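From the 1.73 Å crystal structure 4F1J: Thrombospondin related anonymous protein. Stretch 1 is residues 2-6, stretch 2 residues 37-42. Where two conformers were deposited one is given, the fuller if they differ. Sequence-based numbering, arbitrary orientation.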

# COMPACT_ATOMS: atom_id res chain seq x y z
N GLU A 2 -11.43 -14.85 -2.57
CA GLU A 2 -10.81 -13.58 -2.03
C GLU A 2 -11.55 -12.36 -2.55
O GLU A 2 -12.01 -12.38 -3.70
CB GLU A 2 -9.35 -13.51 -2.45
CG GLU A 2 -8.43 -14.51 -1.77
CD GLU A 2 -8.12 -15.74 -2.60
OE1 GLU A 2 -8.75 -15.92 -3.67
OE2 GLU A 2 -7.23 -16.51 -2.18
N VAL A 3 -11.64 -11.29 -1.74
CA VAL A 3 -12.41 -10.09 -2.15
C VAL A 3 -11.73 -9.28 -3.26
O VAL A 3 -12.38 -8.46 -3.90
CB VAL A 3 -12.76 -9.13 -0.98
CG1 VAL A 3 -13.59 -9.84 0.08
CG2 VAL A 3 -11.50 -8.46 -0.40
N CYS A 4 -10.43 -9.47 -3.44
CA CYS A 4 -9.70 -8.90 -4.56
C CYS A 4 -9.35 -10.01 -5.53
O CYS A 4 -8.51 -10.85 -5.27
CB CYS A 4 -8.46 -8.17 -4.06
SG CYS A 4 -8.88 -6.77 -3.06
N ASN A 5 -10.03 -10.01 -6.67
CA ASN A 5 -9.91 -11.07 -7.64
C ASN A 5 -10.12 -10.51 -9.04
O ASN A 5 -11.25 -10.57 -9.54
CB ASN A 5 -10.97 -12.14 -7.32
CG ASN A 5 -11.02 -13.22 -8.36
OD1 ASN A 5 -12.07 -13.84 -8.57
ND2 ASN A 5 -9.90 -13.47 -9.01
N ASP A 6 -9.08 -9.92 -9.63
CA ASP A 6 -9.10 -9.37 -10.99
C ASP A 6 -7.66 -9.24 -11.50
O ASP A 6 -6.70 -9.55 -10.78
CB ASP A 6 -9.79 -8.00 -11.02
CG ASP A 6 -10.44 -7.69 -12.39
OD1 ASP A 6 -10.05 -8.30 -13.41
OD2 ASP A 6 -11.37 -6.85 -12.41
N ILE A 37 -2.62 -9.25 2.28
CA ILE A 37 -2.23 -10.20 1.24
C ILE A 37 -3.18 -11.38 1.18
O ILE A 37 -3.52 -11.86 0.10
CB ILE A 37 -0.77 -10.62 1.40
CG1 ILE A 37 0.11 -9.42 1.01
CG2 ILE A 37 -0.44 -11.91 0.59
CD1 ILE A 37 1.56 -9.51 1.45
N GLN A 38 -3.70 -11.79 2.34
CA GLN A 38 -4.74 -12.83 2.34
C GLN A 38 -6.05 -12.44 1.64
O GLN A 38 -6.85 -13.32 1.32
CB GLN A 38 -5.03 -13.28 3.76
CG GLN A 38 -3.88 -14.04 4.34
CD GLN A 38 -4.11 -14.41 5.77
OE1 GLN A 38 -4.63 -13.63 6.56
NE2 GLN A 38 -3.70 -15.63 6.13
N GLN A 39 -6.28 -11.15 1.40
CA GLN A 39 -7.45 -10.68 0.69
C GLN A 39 -7.29 -10.76 -0.82
O GLN A 39 -8.22 -10.41 -1.52
CB GLN A 39 -7.78 -9.22 1.04
CG GLN A 39 -7.88 -8.92 2.56
CD GLN A 39 -8.76 -9.91 3.29
OE1 GLN A 39 -9.94 -10.08 2.94
NE2 GLN A 39 -8.21 -10.55 4.31
N LEU A 40 -6.12 -11.15 -1.30
CA LEU A 40 -5.79 -11.08 -2.73
C LEU A 40 -5.71 -12.46 -3.34
O LEU A 40 -5.02 -13.34 -2.81
CB LEU A 40 -4.42 -10.44 -2.92
CG LEU A 40 -4.16 -9.12 -2.18
CD1 LEU A 40 -2.71 -8.69 -2.42
CD2 LEU A 40 -5.12 -8.07 -2.62
N ASN A 41 -6.32 -12.61 -4.52
CA ASN A 41 -6.06 -13.79 -5.33
C ASN A 41 -4.79 -13.61 -6.15
O ASN A 41 -4.83 -13.17 -7.31
CB ASN A 41 -7.24 -14.13 -6.24
CG ASN A 41 -6.97 -15.37 -7.04
OD1 ASN A 41 -6.11 -16.16 -6.67
ND2 ASN A 41 -7.65 -15.51 -8.19
N LEU A 42 -3.64 -13.90 -5.53
CA LEU A 42 -2.37 -13.83 -6.24
C LEU A 42 -2.31 -14.99 -7.22
O LEU A 42 -2.50 -16.14 -6.84
CB LEU A 42 -1.18 -13.87 -5.29
CG LEU A 42 -1.08 -12.69 -4.31
CD1 LEU A 42 0.27 -12.72 -3.59
CD2 LEU A 42 -1.29 -11.29 -4.98
O HOH W 1 -5.74 -17.44 -3.95
O HOH W 2 -10.96 -12.06 1.11

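The contact is built on backbone first. Cys4 and Leu40 form a single beta bridge, their CA atoms 4.8 Å apart, and two hydrogen bonds define it: Cys4 N donates to Gln39 O at 3.1 Å, and Asn41 N donates to Cys4 O at 2.9 Å, the latter nearly straight at 167°. Both polar groups of the Cys4 backbone are thus spent on the second stretch, which sets the register through main-chain atoms alone. Leu40 N bonds back to Ile37 O at 3.0 Å, while Gln39 O accepts from the first stretch.

Apolar packing is small and sits beside the bridge. Cys4 directs its CB toward the other stretch, and that CB lies 3.6 Å from Leu40 CD2. Leucine suits the place because its CA-to-CB bond points away, yet the branched end comes back within reach. Both residues are buried, and Cys4 is also covalently bonded elsewhere in the structure.

Around this centre, Glu2 covers backbone carbonyls and Asn41 meets side chains. Glu2 lays its aliphatic part over stretch 2, CB 3.4 Å from Gln39 O, while its carboxylate OE2 is held by water 1 and by a bond elsewhere in the structure. Asn41, which gives up 75 Å² to the contact, points toward stretch 1 and sets its CB 3.5 Å from Glu2 OE1.

Water completes the polar edges. Water 1 donates to Glu2 OE2 at 2.5 Å and to Asn41 OD1 at 3.0 Å, joining two acceptors that could not bond each other directly. Water 2 accepts from Val3 N at 3.0 Å and donates to Gln39 OE1 at 2.9 Å, so the folded glutamine, m at chi1 and chi2, reaches a backbone amide through solvent. In all, 360 Å² is buried.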